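Local coordinates for protein pectate lyase/Amb allergen (Acidovorax citrulli, PDB 4HWV) that probably cleaves pectate by calcium-dependent beta-elimination, being a polysaccharide lyase of family 1 built on a right-handed parallel beta-helix, at residues 157-162 with 224-229; 88-91 with 97-100; 183-188 with 193-198. All blocks are in the same frame, centred on the assembly; numbering follows the deposited sequence.

Contact 1 of 3, residues 157-162 with 224-229. With CA (calcium ion), chain C.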
loop_
_atom_site.group_PDB
_atom_site.type_symbol
_atom_site.label_atom_id
_atom_site.label_comp_id
_atom_site.label_asym_id
_atom_site.label_seq_id
_atom_site.Cartn_x
_atom_site.Cartn_y
_atom_site.Cartn_z
ATOM N N ARG A 157 15.374 17.854 -5.647
ATOM C CA ARG A 157 15.170 19.227 -5.207
ATOM C C ARG A 157 13.730 19.507 -4.752
ATOM O O ARG A 157 13.475 20.491 -4.045
ATOM C CB ARG A 157 15.610 20.173 -6.312
ATOM C CG ARG A 157 17.141 20.078 -6.545
ATOM C CD ARG A 157 17.653 20.801 -7.785
ATOM N NE ARG A 157 17.507 22.236 -7.625
ATOM C CZ ARG A 157 16.678 22.970 -8.354
ATOM N NH1 ARG A 157 15.963 22.385 -9.298
ATOM N NH2 ARG A 157 16.577 24.283 -8.148
ATOM N N VAL A 158 12.801 18.623 -5.103
ATOM C CA VAL A 158 11.427 18.743 -4.652
ATOM C C VAL A 158 11.212 17.980 -3.339
ATOM O O VAL A 158 10.653 18.513 -2.386
ATOM C CB VAL A 158 10.471 18.217 -5.744
ATOM C CG1 VAL A 158 9.041 18.130 -5.239
ATOM C CG2 VAL A 158 10.532 19.124 -6.957
ATOM N N VAL A 159 11.625 16.714 -3.298
ATOM C CA VAL A 159 11.220 15.860 -2.190
ATOM C C VAL A 159 12.127 15.986 -0.965
ATOM O O VAL A 159 11.757 15.525 0.116
ATOM C CB VAL A 159 11.103 14.356 -2.587
ATOM C CG1 VAL A 159 10.142 14.187 -3.768
ATOM C CG2 VAL A 159 12.481 13.742 -2.881
ATOM N N THR A 160 13.313 16.582 -1.137
ATOM C CA THR A 160 14.239 16.772 -0.017
ATOM C C THR A 160 13.977 18.111 0.662
ATOM O O THR A 160 13.956 19.146 -0.015
ATOM C CB THR A 160 15.699 16.743 -0.484
ATOM O OG1 THR A 160 15.927 15.557 -1.244
ATOM C CG2 THR A 160 16.625 16.724 0.694
ATOM N N ILE A 161 13.787 18.085 1.983
ATOM C CA ILE A 161 13.390 19.258 2.742
ATOM C C ILE A 161 14.435 19.533 3.822
ATOM O O ILE A 161 14.681 18.680 4.688
ATOM C CB ILE A 161 12.014 19.042 3.421
ATOM C CG1 ILE A 161 10.936 18.642 2.403
ATOM C CG2 ILE A 161 11.616 20.285 4.212
ATOM C CD1 ILE A 161 10.595 19.716 1.374
ATOM N N SER A 162 15.066 20.698 3.768
ATOM C CA SER A 162 16.115 21.056 4.714
ATOM C C SER A 162 15.536 21.463 6.077
ATOM O O SER A 162 14.693 22.367 6.163
ATOM C CB SER A 162 16.935 22.211 4.135
ATOM O OG SER A 162 18.008 22.530 4.989
ATOM N N SER A 224 18.263 3.661 -5.095
ATOM C CA SER A 224 17.496 4.892 -4.963
ATOM C C SER A 224 18.097 5.783 -3.890
ATOM O O SER A 224 18.961 5.362 -3.111
ATOM C CB SER A 224 16.037 4.565 -4.663
ATOM O OG SER A 224 15.367 4.150 -5.843
ATOM N N GLU A 225 17.639 7.025 -3.857
ATOM C CA GLU A 225 18.347 8.075 -3.140
ATOM C C GLU A 225 17.653 8.653 -1.909
ATOM O O GLU A 225 18.286 9.411 -1.167
ATOM C CB GLU A 225 18.642 9.220 -4.116
ATOM C CG GLU A 225 19.601 8.831 -5.232
ATOM C CD GLU A 225 20.981 8.525 -4.708
ATOM O OE1 GLU A 225 21.470 9.351 -3.915
ATOM O OE2 GLU A 225 21.571 7.472 -5.090
ATOM N N TYR A 226 16.379 8.340 -1.685
ATOM C CA TYR A 226 15.628 9.077 -0.654
ATOM C C TYR A 226 15.313 8.255 0.573
ATOM O O TYR A 226 14.760 7.146 0.476
ATOM C CB TYR A 226 14.342 9.708 -1.234
ATOM C CG TYR A 226 14.617 10.409 -2.530
ATOM C CD1 TYR A 226 15.623 11.354 -2.627
ATOM C CD2 TYR A 226 13.924 10.079 -3.680
ATOM C CE1 TYR A 226 15.933 11.963 -3.823
ATOM C CE2 TYR A 226 14.220 10.662 -4.889
ATOM C CZ TYR A 226 15.222 11.616 -4.966
ATOM O OH TYR A 226 15.557 12.188 -6.167
ATOM N N ASP A 227 15.703 8.794 1.726
ATOM C CA ASP A 227 15.313 8.252 3.028
ATOM C C ASP A 227 14.102 9.020 3.518
ATOM O O ASP A 227 13.795 10.080 2.999
ATOM C CB ASP A 227 16.420 8.525 4.051
ATOM C CG ASP A 227 17.769 7.987 3.624
ATOM O OD1 ASP A 227 17.818 6.945 2.939
ATOM O OD2 ASP A 227 18.794 8.606 3.996
ATOM N N LEU A 228 13.411 8.529 4.541
ATOM C CA LEU A 228 12.407 9.379 5.172
ATOM C C LEU A 228 13.086 10.483 5.996
ATOM O O LEU A 228 12.623 11.628 5.996
ATOM C CB LEU A 228 11.408 8.554 5.991
ATOM C CG LEU A 228 10.488 7.732 5.061
ATOM C CD1 LEU A 228 9.809 6.600 5.822
ATOM C CD2 LEU A 228 9.445 8.628 4.390
ATOM N N ILE A 229 14.174 10.141 6.694
ATOM C CA ILE A 229 14.992 11.131 7.397
ATOM C C ILE A 229 16.461 10.774 7.170
ATOM O O ILE A 229 16.861 9.606 7.353
ATOM C CB ILE A 229 14.713 11.157 8.923
ATOM C CG1 ILE A 229 13.222 11.416 9.224
ATOM C CG2 ILE A 229 15.585 12.220 9.598
ATOM C CD1 ILE A 229 12.883 11.304 10.707
HETATM CA CA CA C . 20.018 7.005 2.759
HETATM O O HOH W 1 20.082 8.816 0.829
HETATM O O HOH W 2 22.425 6.461 1.776
HETATM O O HOH W 3 22.087 8.461 3.641
#

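Contact 2 of 3, residues 88-91 with 97-100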
loop_
_atom_site.group_PDB
_atom_site.type_symbol
_atom_site.label_atom_id
_atom_site.label_comp_id
_atom_site.label_asym_id
_atom_site.label_seq_id
_atom_site.Cartn_x
_atom_site.Cartn_y
_atom_site.Cartn_z
ATOM N N ASP A 88 2.003 15.932 1.540
ATOM C CA ASP A 88 2.630 15.216 0.441
ATOM C C ASP A 88 3.809 16.056 -0.026
ATOM O O ASP A 88 3.646 17.193 -0.478
ATOM C CB ASP A 88 1.610 15.077 -0.695
ATOM C CG ASP A 88 2.096 14.193 -1.842
ATOM O OD1 ASP A 88 3.245 13.703 -1.798
ATOM O OD2 ASP A 88 1.320 14.019 -2.800
ATOM N N LEU A 89 5.008 15.483 0.058
ATOM C CA LEU A 89 6.208 16.206 -0.354
ATOM C C LEU A 89 6.505 16.123 -1.846
ATOM O O LEU A 89 7.323 16.894 -2.337
ATOM C CB LEU A 89 7.436 15.738 0.441
ATOM C CG LEU A 89 7.366 15.994 1.954
ATOM C CD1 LEU A 89 8.606 15.425 2.623
ATOM C CD2 LEU A 89 7.185 17.498 2.260
ATOM N N ASN A 90 5.867 15.190 -2.565
ATOM C CA ASN A 90 6.141 15.009 -3.999
ATOM C C ASN A 90 5.165 15.853 -4.808
ATOM O O ASN A 90 4.379 15.335 -5.614
ATOM C CB ASN A 90 6.083 13.524 -4.375
ATOM C CG ASN A 90 6.596 13.254 -5.778
ATOM O OD1 ASN A 90 7.650 13.742 -6.169
ATOM N ND2 ASN A 90 5.846 12.478 -6.535
ATOM N N VAL A 91 5.218 17.167 -4.578
ATOM C CA VAL A 91 4.312 18.121 -5.230
ATOM C C VAL A 91 5.075 19.363 -5.667
ATOM O O VAL A 91 6.132 19.676 -5.102
ATOM C CB VAL A 91 3.135 18.530 -4.328
ATOM C CG1 VAL A 91 2.383 17.288 -3.826
ATOM C CG2 VAL A 91 3.611 19.385 -3.149
ATOM N N PRO A 97 0.474 17.190 -7.430
ATOM C CA PRO A 97 1.300 15.969 -7.356
ATOM C C PRO A 97 2.141 15.766 -8.610
ATOM O O PRO A 97 1.652 15.838 -9.747
ATOM C CB PRO A 97 0.259 14.848 -7.206
ATOM C CG PRO A 97 -0.900 15.542 -6.524
ATOM C CD PRO A 97 -0.954 16.917 -7.170
ATOM N N TYR A 98 3.427 15.506 -8.399
ATOM C CA TYR A 98 4.318 15.181 -9.507
ATOM C C TYR A 98 4.007 13.804 -10.079
ATOM O O TYR A 98 3.384 12.960 -9.418
ATOM C CB TYR A 98 5.767 15.221 -9.033
ATOM C CG TYR A 98 6.466 16.506 -9.380
ATOM C CD1 TYR A 98 6.955 16.719 -10.671
ATOM C CD2 TYR A 98 6.652 17.507 -8.436
ATOM C CE1 TYR A 98 7.613 17.886 -11.007
ATOM C CE2 TYR A 98 7.313 18.696 -8.771
ATOM C CZ TYR A 98 7.788 18.874 -10.058
ATOM O OH TYR A 98 8.475 20.024 -10.390
ATOM N N THR A 99 4.432 13.604 -11.323
ATOM C CA THR A 99 4.448 12.290 -11.942
ATOM C C THR A 99 5.813 12.145 -12.582
ATOM O O THR A 99 6.504 13.147 -12.801
ATOM C CB THR A 99 3.394 12.181 -13.068
ATOM O OG1 THR A 99 3.796 13.041 -14.141
ATOM C CG2 THR A 99 1.998 12.552 -12.562
ATOM N N PRO A 100 6.224 10.909 -12.894
ATOM C CA PRO A 100 7.521 10.779 -13.574
ATOM C C PRO A 100 7.539 11.521 -14.922
ATOM O O PRO A 100 8.565 12.097 -15.309
ATOM C CB PRO A 100 7.642 9.268 -13.768
ATOM C CG PRO A 100 6.918 8.709 -12.581
ATOM C CD PRO A 100 5.719 9.608 -12.421
#

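Contact 3 of 3, residues 183-188 with 193-198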
loop_
_atom_site.group_PDB
_atom_site.type_symbol
_atom_site.label_atom_id
_atom_site.label_comp_id
_atom_site.label_asym_id
_atom_site.label_seq_id
_atom_site.Cartn_x
_atom_site.Cartn_y
_atom_site.Cartn_z
ATOM N N LEU A 183 13.265 14.278 4.898
ATOM C CA LEU A 183 13.760 15.350 5.741
ATOM C C LEU A 183 15.281 15.255 5.799
ATOM O O LEU A 183 15.840 14.167 6.017
ATOM C CB LEU A 183 13.195 15.257 7.162
ATOM C CG LEU A 183 11.677 15.352 7.274
ATOM C CD1 LEU A 183 11.271 15.308 8.753
ATOM C CD2 LEU A 183 11.139 16.604 6.580
ATOM N N MET A 184 15.940 16.386 5.581
ATOM C CA MET A 184 17.387 16.431 5.576
ATOM C C MET A 184 17.855 17.238 6.780
ATOM O O MET A 184 17.656 18.447 6.851
ATOM C CB MET A 184 17.853 17.039 4.256
ATOM C CG MET A 184 19.343 17.082 4.073
ATOM S SD MET A 184 20.060 15.427 3.884
ATOM C CE MET A 184 19.142 14.750 2.492
ATOM N N LEU A 185 18.454 16.546 7.746
ATOM C CA LEU A 185 18.853 17.222 8.978
ATOM C C LEU A 185 20.259 17.782 8.834
ATOM O O LEU A 185 21.259 17.091 9.101
ATOM C CB LEU A 185 18.698 16.312 10.213
ATOM C CG LEU A 185 17.359 15.571 10.347
ATOM C CD1 LEU A 185 17.232 14.961 11.745
ATOM C CD2 LEU A 185 16.133 16.432 10.031
ATOM N N GLY A 186 20.313 19.030 8.384
ATOM C CA GLY A 186 21.571 19.691 8.092
ATOM C C GLY A 186 22.031 19.427 6.664
ATOM O O GLY A 186 21.680 18.416 6.030
ATOM N N THR A 187 22.804 20.361 6.136
ATOM C CA THR A 187 23.375 20.228 4.803
ATOM C C THR A 187 24.881 20.489 4.928
ATOM O O THR A 187 25.340 21.028 5.939
ATOM C CB THR A 187 22.730 21.221 3.802
ATOM O OG1 THR A 187 22.958 22.557 4.262
ATOM C CG2 THR A 187 21.235 21.000 3.682
ATOM N N PRO A 188 25.670 20.112 3.907
ATOM C CA PRO A 188 27.122 20.272 4.071
ATOM C C PRO A 188 27.545 21.709 4.256
ATOM O O PRO A 188 28.502 21.955 4.986
ATOM C CB PRO A 188 27.701 19.716 2.767
ATOM C CG PRO A 188 26.560 19.411 1.884
ATOM C CD PRO A 188 25.323 19.331 2.711
ATOM N N ALA A 193 22.045 21.696 14.674
ATOM C CA ALA A 193 21.910 20.947 15.911
ATOM C C ALA A 193 20.520 21.143 16.474
ATOM O O ALA A 193 19.862 22.153 16.201
ATOM C CB ALA A 193 22.939 21.410 16.943
ATOM N N ASN A 194 20.098 20.175 17.285
ATOM C CA ASN A 194 18.983 20.340 18.220
ATOM C C ASN A 194 17.608 20.246 17.540
ATOM O O ASN A 194 16.912 21.253 17.348
ATOM C CB ASN A 194 19.130 21.624 19.029
ATOM C CG ASN A 194 18.180 21.651 20.186
ATOM O OD1 ASN A 194 17.858 20.590 20.750
ATOM N ND2 ASN A 194 17.723 22.851 20.572
ATOM N N ILE A 195 17.219 19.022 17.180
ATOM C CA ILE A 195 15.997 18.777 16.410
ATOM C C ILE A 195 15.184 17.681 17.088
ATOM O O ILE A 195 15.746 16.664 17.522
ATOM C CB ILE A 195 16.339 18.385 14.955
ATOM C CG1 ILE A 195 16.917 19.595 14.206
ATOM C CG2 ILE A 195 15.106 17.831 14.233
ATOM C CD1 ILE A 195 17.617 19.236 12.887
ATOM N N VAL A 196 13.869 17.915 17.218
ATOM C CA VAL A 196 12.949 16.952 17.811
ATOM C C VAL A 196 11.841 16.670 16.794
ATOM O O VAL A 196 11.277 17.602 16.203
ATOM C CB VAL A 196 12.341 17.509 19.112
ATOM C CG1 VAL A 196 11.155 16.635 19.575
ATOM C CG2 VAL A 196 13.415 17.641 20.194
ATOM N N ILE A 197 11.536 15.383 16.588
ATOM C CA ILE A 197 10.503 14.984 15.635
ATOM C C ILE A 197 9.617 13.958 16.332
ATOM O O ILE A 197 10.119 12.916 16.759
ATOM C CB ILE A 197 11.138 14.365 14.339
ATOM C CG1 ILE A 197 12.041 15.403 13.645
ATOM C CG2 ILE A 197 10.068 13.851 13.395
ATOM C CD1 ILE A 197 12.863 14.851 12.504
ATOM N N ARG A 198 8.321 14.257 16.493
ATOM C CA ARG A 198 7.416 13.369 17.235
ATOM C C ARG A 198 6.028 13.294 16.619
ATOM O O ARG A 198 5.536 14.251 16.037
ATOM C CB ARG A 198 7.218 13.840 18.687
ATOM C CG ARG A 198 8.505 14.157 19.412
ATOM C CD ARG A 198 8.218 14.613 20.824
ATOM N NE ARG A 198 7.896 13.501 21.719
ATOM C CZ ARG A 198 7.478 13.663 22.966
ATOM N NH1 ARG A 198 7.213 14.884 23.433
ATOM N NH2 ARG A 198 7.307 12.600 23.737
#

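Contact 1 of 3, residues 157-162 with 224-229
Beside the calcium site of a right-handed parallel beta-helix, the end of helix 143-159 meets the loop leading into strand 229-234, and Val159 sets one methyl on the ring of Tyr226. CG2 of Val159 stands 3.8 Å from the centroid of the Tyr226 ring and only 2° off the ring normal. This CH-pi contact is so well centred that all six ring carbons lie about equally far from the methyl. A chi1 of -56° places CG2 of Val159 between its backbone N and carbonyl carbon, where it can face the ring, while CG1 is left to touch Asn90. On the opposite face, offset toward the rim, lies CB of Glu225, so the aromatic plane is held between two aliphatic groups.

Thr160, the first residue past the helix, has two conformers; in one of them OG1 is hydrogen-bonded to O of Arg156 and comes obliquely and loosely near Tyr226 CE1, a doubtful contact. Strands 160-163 and 229-234 flank strand 182-185 in one parallel sheet of the beta-helix, and the ring also touches Asn182 of that middle strand.

Directly after Tyr226 comes Asp227, a bidentate calcium ligand, with OD1 2.2 Å and OD2 2.4 Å from the calcium ion. Asp278 and Asp282 are the other protein ligands, beside three waters. One of these, 2.6 Å from the calcium ion, donates a hydrogen bond to Glu225 O.

Contact 2 of 3, residues 88-91 with 97-100
Tyr98 lies against the turn centred on Asn90, and its side chain can be followed outward atom by atom. CB sits beside the amide of Asn90, 3.7 Å from Asn90 ND2; the two side chains cross at about a right angle, with the planes of amide and ring 32° apart. From there an unusual chi1 of -99° swings the ring alongside the backbone of Val91: CD2 of Tyr98 comes to 3.7 Å from Val91 C, and the carbonyl oxygen of Val91 lies at the ring edge, in its plane. CE2 is slightly farther from Val91 C and also receives a methyl of Val158 from helix 143-159. At the tip, the hydroxyl is hydrogen-bonded to Asp67 O, which fixes the far end of the side chain, while the ring of Tyr103 stacks with that of Tyr98.

The main chain of Tyr98 is tied down as well. Tyr98 N donates to Asn90 O over 2.9 Å, nearly straight at 172°. The same oxygen receives a CA-H...O contact from Pro97 CA at 3.6 Å, and CG1 of Val91 packs on that Pro97 CA at 3.9 Å. The Asn90 amide is held in turn through OD1, which is hydrogen-bonded to Tyr103 OH and Gln155 NE2.

The backbone around Asn90 is tightly folded. Asp88 OD1 accepts from Asn90 N at 3.1 Å, approached from above the carboxylate plane, and a weak bond joins Val91 N to Leu89 O. An Asx turn thus overlaps an inverse gamma turn centred on Asn90, and a single beta bridge between Val91 and Pro97 closes the loop that leaves strand 86-88, just before Thr99 N-caps helix 100-105.

Contact 3 of 3, residues 183-188 with 193-198
Leu183 and Leu185 meet Ile195 and Ile197 with no ring, amide or other flat group among them, so the contact has neither faces nor edges and is made wholly by methyl and methylene groups. Leu183 and Ile197 reach toward each other tip to tip, CD1 of Leu183 standing 4.1 Å from CD1 of Ile197. In Ile197 the CG1 branch lies anti to the carbonyl carbon (chi1 -61°) and its chain is then extended, which carries CD1 out toward the leucines. The same methyl also has a second, looser neighbour, CD2 of Leu185 at 4.4 Å. Ile195 makes a different kind of approach: its CD1 rests against the root of the leucine side chain, 4.1 Å from Leu185 CB, rather than against a terminal methyl.

The two strands belong to different parallel sheets of the beta-helix. Strand 182-185 hydrogen-bonds to strands 160-163 and 229-234, whereas strand 192-198 lies between strands 167-171 and 237-240. Their axes pass 10.3 Å apart with N-to-C directions at 151°, a separation spanned by side chains and not by backbone bonds. The four residues therefore form one layer of the apolar interior of the solenoid. Layers on either side adjoin it: Leu185 touches Val163 of one coil and Val231 of another, and Ile195 also packs on Val163.

Beyond Leu185 comes Gly186, where at a positive phi a beta carbon would collide with the carbonyl oxygen of Leu185. Along strand 192-198 the intervening Val196 lies instead against Thr33 and Trp238, and the guanidinium of Arg198 forms a salt bridge with Asp240.

From the N terminus, contact 2 closes first, a short loop after strand 86-88 that ends at the start of helix 100-105. Only later does helix 143-159 open contact 1, whose long loop returns at 224-229; contact 3 opens and closes within that span, so contacts 1 and 3 nest and none cross. Val158 also packs on the carbonyl oxygens of Leu89 and Val91, joining contacts 1 and 2. Contacts 1 and 3 share a sheet: Met184 N and Ile161 O, like Leu183 N and Leu228 O, are probably hydrogen-bonded. Together the three tie the loop after strand 86-88 and helix 143-159 to the beta-helix, its calcium site and its interior.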